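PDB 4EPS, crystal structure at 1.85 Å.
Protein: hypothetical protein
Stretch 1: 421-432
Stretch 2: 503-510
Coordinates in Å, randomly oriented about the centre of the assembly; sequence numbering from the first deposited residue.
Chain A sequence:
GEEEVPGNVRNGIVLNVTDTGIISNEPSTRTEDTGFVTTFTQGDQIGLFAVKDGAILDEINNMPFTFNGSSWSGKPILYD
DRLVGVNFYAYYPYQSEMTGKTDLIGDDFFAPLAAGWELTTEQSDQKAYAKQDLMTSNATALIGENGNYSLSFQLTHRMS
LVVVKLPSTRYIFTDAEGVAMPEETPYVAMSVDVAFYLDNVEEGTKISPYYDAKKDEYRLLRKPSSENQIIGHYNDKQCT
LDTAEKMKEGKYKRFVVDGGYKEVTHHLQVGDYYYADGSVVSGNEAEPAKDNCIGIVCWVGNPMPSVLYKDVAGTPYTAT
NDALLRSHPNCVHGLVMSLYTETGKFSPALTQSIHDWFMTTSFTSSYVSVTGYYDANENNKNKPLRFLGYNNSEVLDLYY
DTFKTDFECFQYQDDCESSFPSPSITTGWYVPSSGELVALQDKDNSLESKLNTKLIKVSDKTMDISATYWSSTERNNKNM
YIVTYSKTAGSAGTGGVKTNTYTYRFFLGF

Stretch 1, residues 421-432: PSPSITTGWYVP
Stretch 2, residues 503-510: TYRFFLGF

How do the two stretches lie against each other? They run antiparallel, with Thr 426 level with Phe 510 and Val 431 with Phe 506. Tyr 430 (phi/psi -146/160) and Phe 507 (-120/159) form a single bridge, CA to CA 5.4 Å: Tyr 430 N donates to Phe 507 O at 2.8 Å, and Phe 507 N to Tyr 430 O at 2.9 Å, almost straight.

What carries the pairing on to the C-terminus? Thr 427 (-70/-23, chi1 p) does. Its N donates to Gly 509 O at 3.1 Å, while its OG1 accepts from Gly 509 N at 2.8 Å and donates to Gly 428 O at 2.7 Å. Gly 509 leaves room here, since an ideal CB would lie 3.0 Å from Thr 427 CG2. Gly 428 sits at 89/168, where a CB would jam against the preceding carbonyl. Before it, a type I turn spans Pro 423 to Thr 426, whose p rotamer lets Thr 426 OG1 donate to Pro 423 O at 2.8 Å.

How do the rings pack? Trp 429 (chi1 m, chi2 119°) points its CB sideways but brings its ring nearer, and Leu 508 (p, p) sets CD2 3.7 Å from the centroid of the Trp 429 six-membered ring, over the face. Tyr 430 (p, 85°) starts away, yet its ring turns back, so Phe 507 CB lies 4.1 Å from the Tyr 430 ring centroid. Phe 507 (m, 43°) receives Pro 432 CB over one face, 3.7 Å from the Phe 507 ring centroid.

What closes the two ends? Val 431 (t) reaches Phe 506 CE2 from its CG2 at 3.5 Å; Phe 506 is m, 86°. At the other end, one water donates to Ile 425 O and Phe 510 OXT, each 2.8 Å from the water O, linking the turn to the terminal carboxylate.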

ATOM      1  N   PRO A 421       0.315 -29.086  -3.736  1.00 27.04           N
ATOM      2  CA  PRO A 421       1.433 -28.809  -4.641  1.00 26.85           C
ATOM      3  C   PRO A 421       1.939 -27.387  -4.526  1.00 29.44           C
ATOM      4  O   PRO A 421       1.174 -26.413  -4.599  1.00 27.96           O
ATOM      5  CB  PRO A 421       0.866 -29.114  -6.049  1.00 29.06           C
ATOM      6  CG  PRO A 421      -0.600 -29.127  -5.887  1.00 33.38           C
ATOM      7  CD  PRO A 421      -0.884 -29.546  -4.483  1.00 29.66           C
ATOM      8  N   SER A 422       3.250 -27.287  -4.352  1.00 26.29           N
ATOM      9  CA  SER A 422       3.938 -26.011  -4.242  1.00 25.13           C
ATOM     10  C   SER A 422       4.018 -25.326  -5.631  1.00 28.58           C
ATOM     11  O   SER A 422       4.221 -26.004  -6.652  1.00 27.83           O
ATOM     12  CB  SER A 422       5.338 -26.211  -3.660  1.00 25.86           C
ATOM     13  OG  SER A 422       6.126 -27.041  -4.497  1.00 29.22           O
ATOM     14  N   PRO A 423       3.910 -23.985  -5.684  1.00 25.10           N
ATOM     15  CA  PRO A 423       4.030 -23.286  -6.987  1.00 24.89           C
ATOM     16  C   PRO A 423       5.440 -23.453  -7.564  1.00 29.17           C
ATOM     17  O   PRO A 423       6.406 -23.561  -6.809  1.00 23.48           O
ATOM     18  CB  PRO A 423       3.774 -21.808  -6.623  1.00 24.69           C
ATOM     19  CG  PRO A 423       3.081 -21.832  -5.289  1.00 28.31           C
ATOM     20  CD  PRO A 423       3.642 -23.039  -4.580  1.00 25.64           C
ATOM     21  N   SER A 424       5.574 -23.418  -8.905  1.00 27.58           N
ATOM     22  CA  SER A 424       6.875 -23.574  -9.589  1.00 27.83           C
ATOM     23  C   SER A 424       7.864 -22.461  -9.225  1.00 28.61           C
ATOM     24  O   SER A 424       9.078 -22.671  -9.278  1.00 29.71           O
ATOM     25  CB  SER A 424       6.658 -23.579 -11.112  1.00 33.51           C
ATOM     26  OG  SER A 424       6.089 -22.342 -11.529  1.00 38.15           O
ATOM     27  N   ILE A 425       7.357 -21.286  -8.834  1.00 23.80           N
ATOM     28  CA  ILE A 425       8.204 -20.138  -8.480  1.00 23.92           C
ATOM     29  C   ILE A 425       8.809 -20.252  -7.063  1.00 27.45           C
ATOM     30  O   ILE A 425       9.614 -19.407  -6.690  1.00 27.90           O
ATOM     31  CB  ILE A 425       7.416 -18.814  -8.624  1.00 27.07           C
ATOM     32  CG1 ILE A 425       6.135 -18.803  -7.730  1.00 27.62           C
ATOM     33  CG2 ILE A 425       7.108 -18.557 -10.137  1.00 27.28           C
ATOM     34  CD1 ILE A 425       5.439 -17.464  -7.598  1.00 31.14           C
ATOM     35  N   THR A 426       8.418 -21.258  -6.294  1.00 22.68           N
ATOM     36  CA  THR A 426       8.930 -21.442  -4.917  1.00 21.13           C
ATOM     37  C   THR A 426      10.052 -22.482  -4.852  1.00 25.68           C
ATOM     38  O   THR A 426      10.369 -23.142  -5.843  1.00 23.63           O
ATOM     39  CB  THR A 426       7.773 -21.863  -3.966  1.00 20.55           C
ATOM     40  OG1 THR A 426       7.386 -23.225  -4.230  1.00 21.58           O
ATOM     41  CG2 THR A 426       6.583 -20.907  -4.029  1.00 23.22           C
ATOM     42  N   THR A 427      10.615 -22.679  -3.633  1.00 21.27           N
ATOM     43  CA  THR A 427      11.657 -23.672  -3.410  1.00 21.39           C
ATOM     44  C   THR A 427      11.128 -25.094  -3.511  1.00 25.83           C
ATOM     45  O   THR A 427      11.912 -26.028  -3.656  1.00 26.55           O
ATOM     46  CB  THR A 427      12.222 -23.501  -1.960  1.00 23.61           C
ATOM     47  OG1 THR A 427      11.156 -23.711  -1.020  1.00 21.09           O
ATOM     48  CG2 THR A 427      12.874 -22.152  -1.719  1.00 22.91           C
ATOM     49  N   GLY A 428       9.828 -25.259  -3.298  1.00 22.83           N
ATOM     50  CA  GLY A 428       9.222 -26.558  -3.084  1.00 22.64           C
ATOM     51  C   GLY A 428       9.286 -26.814  -1.574  1.00 23.85           C
ATOM     52  O   GLY A 428       9.950 -26.071  -0.833  1.00 21.58           O
ATOM     53  N   TRP A 429       8.586 -27.832  -1.101  1.00 22.09           N
ATOM     54  CA  TRP A 429       8.502 -28.155   0.328  1.00 22.22           C
ATOM     55  C   TRP A 429       9.793 -28.808   0.879  1.00 25.07           C
ATOM     56  O   TRP A 429      10.379 -29.693   0.235  1.00 25.22           O
ATOM     57  CB  TRP A 429       7.321 -29.113   0.595  1.00 20.82           C
ATOM     58  CG  TRP A 429       5.954 -28.546   0.294  1.00 21.39           C
ATOM     59  CD1 TRP A 429       5.053 -29.021  -0.624  1.00 23.89           C
ATOM     60  CD2 TRP A 429       5.313 -27.437   0.950  1.00 20.53           C
ATOM     61  NE1 TRP A 429       3.897 -28.279  -0.577  1.00 22.35           N
ATOM     62  CE2 TRP A 429       4.029 -27.294   0.373  1.00 23.82           C
ATOM     63  CE3 TRP A 429       5.694 -26.556   1.983  1.00 21.58           C
ATOM     64  CZ2 TRP A 429       3.126 -26.311   0.790  1.00 23.42           C
ATOM     65  CZ3 TRP A 429       4.807 -25.567   2.383  1.00 23.13           C
ATOM     66  CH2 TRP A 429       3.535 -25.454   1.800  1.00 23.38           C
ATOM     67  N   TYR A 430      10.175 -28.433   2.103  1.00 20.05           N
ATOM     68  CA  TYR A 430      11.316 -29.061   2.784  1.00 19.73           C
ATOM     69  C   TYR A 430      11.044 -29.122   4.297  1.00 21.64           C
ATOM     70  O   TYR A 430      10.238 -28.353   4.810  1.00 20.73           O
ATOM     71  CB  TYR A 430      12.652 -28.336   2.491  1.00 21.12           C
ATOM     72  CG  TYR A 430      12.660 -26.871   2.878  1.00 21.79           C
ATOM     73  CD1 TYR A 430      12.960 -26.471   4.188  1.00 21.71           C
ATOM     74  CD2 TYR A 430      12.288 -25.889   1.964  1.00 22.53           C
ATOM     75  CE1 TYR A 430      12.900 -25.129   4.564  1.00 21.73           C
ATOM     76  CE2 TYR A 430      12.254 -24.544   2.324  1.00 22.74           C
ATOM     77  CZ  TYR A 430      12.553 -24.171   3.625  1.00 26.17           C
ATOM     78  OH  TYR A 430      12.532 -22.847   3.956  1.00 24.61           O
ATOM     79  N   VAL A 431      11.754 -30.005   5.009  1.00 19.42           N
ATOM     80  CA  VAL A 431      11.647 -30.087   6.481  1.00 18.96           C
ATOM     81  C   VAL A 431      12.423 -28.888   7.028  1.00 22.21           C
ATOM     82  O   VAL A 431      13.615 -28.746   6.734  1.00 21.38           O
ATOM     83  CB  VAL A 431      12.156 -31.432   7.064  1.00 22.20           C
ATOM     84  CG1 VAL A 431      12.131 -31.414   8.595  1.00 21.48           C
ATOM     85  CG2 VAL A 431      11.338 -32.626   6.530  1.00 23.49           C
ATOM     86  N   PRO A 432      11.782 -27.995   7.807  1.00 20.08           N
ATOM     87  CA  PRO A 432      12.507 -26.809   8.285  1.00 18.82           C
ATOM     88  C   PRO A 432      13.691 -27.167   9.160  1.00 21.90           C
ATOM     89  O   PRO A 432      13.656 -28.182   9.850  1.00 20.42           O
ATOM     90  CB  PRO A 432      11.438 -26.044   9.109  1.00 19.78           C
ATOM     91  CG  PRO A 432      10.430 -27.123   9.507  1.00 22.28           C
ATOM     92  CD  PRO A 432      10.379 -28.002   8.280  1.00 20.60           C
ATOM     93  N   THR A 503       6.233 -34.986  14.943  1.00 20.60           N
ATOM     94  CA  THR A 503       5.327 -34.295  14.020  1.00 19.75           C
ATOM     95  C   THR A 503       6.067 -33.580  12.926  1.00 24.35           C
ATOM     96  O   THR A 503       7.061 -32.884  13.174  1.00 22.56           O
ATOM     97  CB  THR A 503       4.441 -33.304  14.799  1.00 23.96           C
ATOM     98  OG1 THR A 503       3.735 -34.046  15.785  1.00 23.92           O
ATOM     99  CG2 THR A 503       3.421 -32.590  13.903  1.00 21.62           C
ATOM    100  N   TYR A 504       5.533 -33.709  11.717  1.00 22.51           N
ATOM    101  CA  TYR A 504       6.015 -32.978  10.554  1.00 21.75           C
ATOM    102  C   TYR A 504       5.181 -31.744  10.244  1.00 24.33           C
ATOM    103  O   TYR A 504       3.952 -31.812  10.203  1.00 22.88           O
ATOM    104  CB  TYR A 504       5.935 -33.872   9.304  1.00 22.68           C
ATOM    105  CG  TYR A 504       7.038 -34.894   9.195  1.00 24.76           C
ATOM    106  CD1 TYR A 504       8.264 -34.563   8.629  1.00 27.08           C
ATOM    107  CD2 TYR A 504       6.830 -36.218   9.583  1.00 25.52           C
ATOM    108  CE1 TYR A 504       9.273 -35.510   8.483  1.00 28.04           C
ATOM    109  CE2 TYR A 504       7.837 -37.173   9.453  1.00 27.03           C
ATOM    110  CZ  TYR A 504       9.049 -36.817   8.886  1.00 28.84           C
ATOM    111  OH  TYR A 504      10.045 -37.738   8.740  1.00 28.75           O
ATOM    112  N   ARG A 505       5.862 -30.656   9.933  1.00 20.27           N
ATOM    113  CA  ARG A 505       5.337 -29.456   9.263  1.00 20.87           C
ATOM    114  C   ARG A 505       6.364 -29.136   8.178  1.00 25.44           C
ATOM    115  O   ARG A 505       7.560 -29.236   8.447  1.00 27.41           O
ATOM    116  CB  ARG A 505       5.151 -28.267  10.222  1.00 21.04           C
ATOM    117  CG  ARG A 505       3.911 -28.357  11.105  1.00 23.65           C
ATOM    118  CD  ARG A 505       2.653 -27.935  10.343  1.00 23.83           C
ATOM    119  NE  ARG A 505       1.472 -28.139  11.182  1.00 25.04           N
ATOM    120  CZ  ARG A 505       0.246 -27.750  10.865  1.00 29.19           C
ATOM    121  NH1 ARG A 505       0.013 -27.129   9.709  1.00 21.68           N
ATOM    122  NH2 ARG A 505      -0.767 -28.017  11.673  1.00 23.87           N
ATOM    123  N   PHE A 506       5.931 -28.869   6.960  1.00 22.23           N
ATOM    124  CA  PHE A 506       6.866 -28.527   5.894  1.00 20.66           C
ATOM    125  C   PHE A 506       6.850 -27.037   5.673  1.00 22.07           C
ATOM    126  O   PHE A 506       5.857 -26.360   5.956  1.00 20.95           O
ATOM    127  CB  PHE A 506       6.517 -29.278   4.588  1.00 21.01           C
ATOM    128  CG  PHE A 506       6.902 -30.736   4.706  1.00 22.11           C
ATOM    129  CD1 PHE A 506       6.022 -31.665   5.267  1.00 25.05           C
ATOM    130  CD2 PHE A 506       8.152 -31.177   4.281  1.00 23.44           C
ATOM    131  CE1 PHE A 506       6.402 -33.011   5.423  1.00 26.55           C
ATOM    132  CE2 PHE A 506       8.525 -32.524   4.428  1.00 26.20           C
ATOM    133  CZ  PHE A 506       7.662 -33.421   5.032  1.00 24.77           C
ATOM    134  N   PHE A 507       7.962 -26.533   5.174  1.00 19.63           N
ATOM    135  CA  PHE A 507       8.139 -25.142   4.802  1.00 18.29           C
ATOM    136  C   PHE A 507       8.477 -25.012   3.315  1.00 20.48           C
ATOM    137  O   PHE A 507       9.043 -25.934   2.736  1.00 19.91           O
ATOM    138  CB  PHE A 507       9.327 -24.551   5.567  1.00 19.69           C
ATOM    139  CG  PHE A 507       9.061 -23.956   6.933  1.00 20.56           C
ATOM    140  CD1 PHE A 507       8.225 -24.605   7.841  1.00 22.43           C
ATOM    141  CD2 PHE A 507       9.762 -22.832   7.361  1.00 22.26           C
ATOM    142  CE1 PHE A 507       8.050 -24.108   9.144  1.00 23.61           C
ATOM    143  CE2 PHE A 507       9.586 -22.323   8.658  1.00 25.48           C
ATOM    144  CZ  PHE A 507       8.749 -22.978   9.545  1.00 23.85           C
ATOM    145  N   LEU A 508       8.244 -23.829   2.753  1.00 18.92           N
ATOM    146  CA  LEU A 508       8.733 -23.481   1.415  1.00 18.18           C
ATOM    147  C   LEU A 508       9.164 -22.029   1.466  1.00 20.64           C
ATOM    148  O   LEU A 508       8.687 -21.287   2.326  1.00 19.29           O
ATOM    149  CB  LEU A 508       7.714 -23.781   0.287  1.00 17.91           C
ATOM    150  CG  LEU A 508       6.367 -23.032   0.209  1.00 20.56           C
ATOM    151  CD1 LEU A 508       6.545 -21.539  -0.186  1.00 20.55           C
ATOM    152  CD2 LEU A 508       5.478 -23.712  -0.843  1.00 22.36           C
ATOM    153  N   GLY A 509      10.078 -21.645   0.592  1.00 18.59           N
ATOM    154  CA  GLY A 509      10.501 -20.255   0.454  1.00 19.44           C
ATOM    155  C   GLY A 509       9.859 -19.696  -0.808  1.00 22.44           C
ATOM    156  O   GLY A 509       9.703 -20.424  -1.791  1.00 20.22           O
ATOM    157  N   PHE A 510       9.459 -18.417  -0.783  1.00 20.46           N
ATOM    158  CA  PHE A 510       8.848 -17.731  -1.955  1.00 19.74           C
ATOM    159  C   PHE A 510       9.380 -16.289  -2.085  1.00 28.27           C
ATOM    160  O   PHE A 510      10.050 -15.812  -1.133  1.00 28.83           O
ATOM    161  CB  PHE A 510       7.304 -17.739  -1.852  1.00 19.67           C
ATOM    162  CG  PHE A 510       6.716 -16.812  -0.802  1.00 19.48           C
ATOM    163  CD1 PHE A 510       6.727 -17.165   0.551  1.00 21.24           C
ATOM    164  CD2 PHE A 510       6.153 -15.590  -1.166  1.00 20.10           C
ATOM    165  CE1 PHE A 510       6.196 -16.311   1.526  1.00 20.91           C
ATOM    166  CE2 PHE A 510       5.600 -14.735  -0.186  1.00 22.45           C
ATOM    167  CZ  PHE A 510       5.640 -15.096   1.151  1.00 20.65           C
ATOM    168  OXT PHE A 510       9.151 -15.641  -3.144  1.00 27.71           O
TER
HETATM  169  O   HOH W   1       8.950 -16.857  -5.634  1.00 28.44           O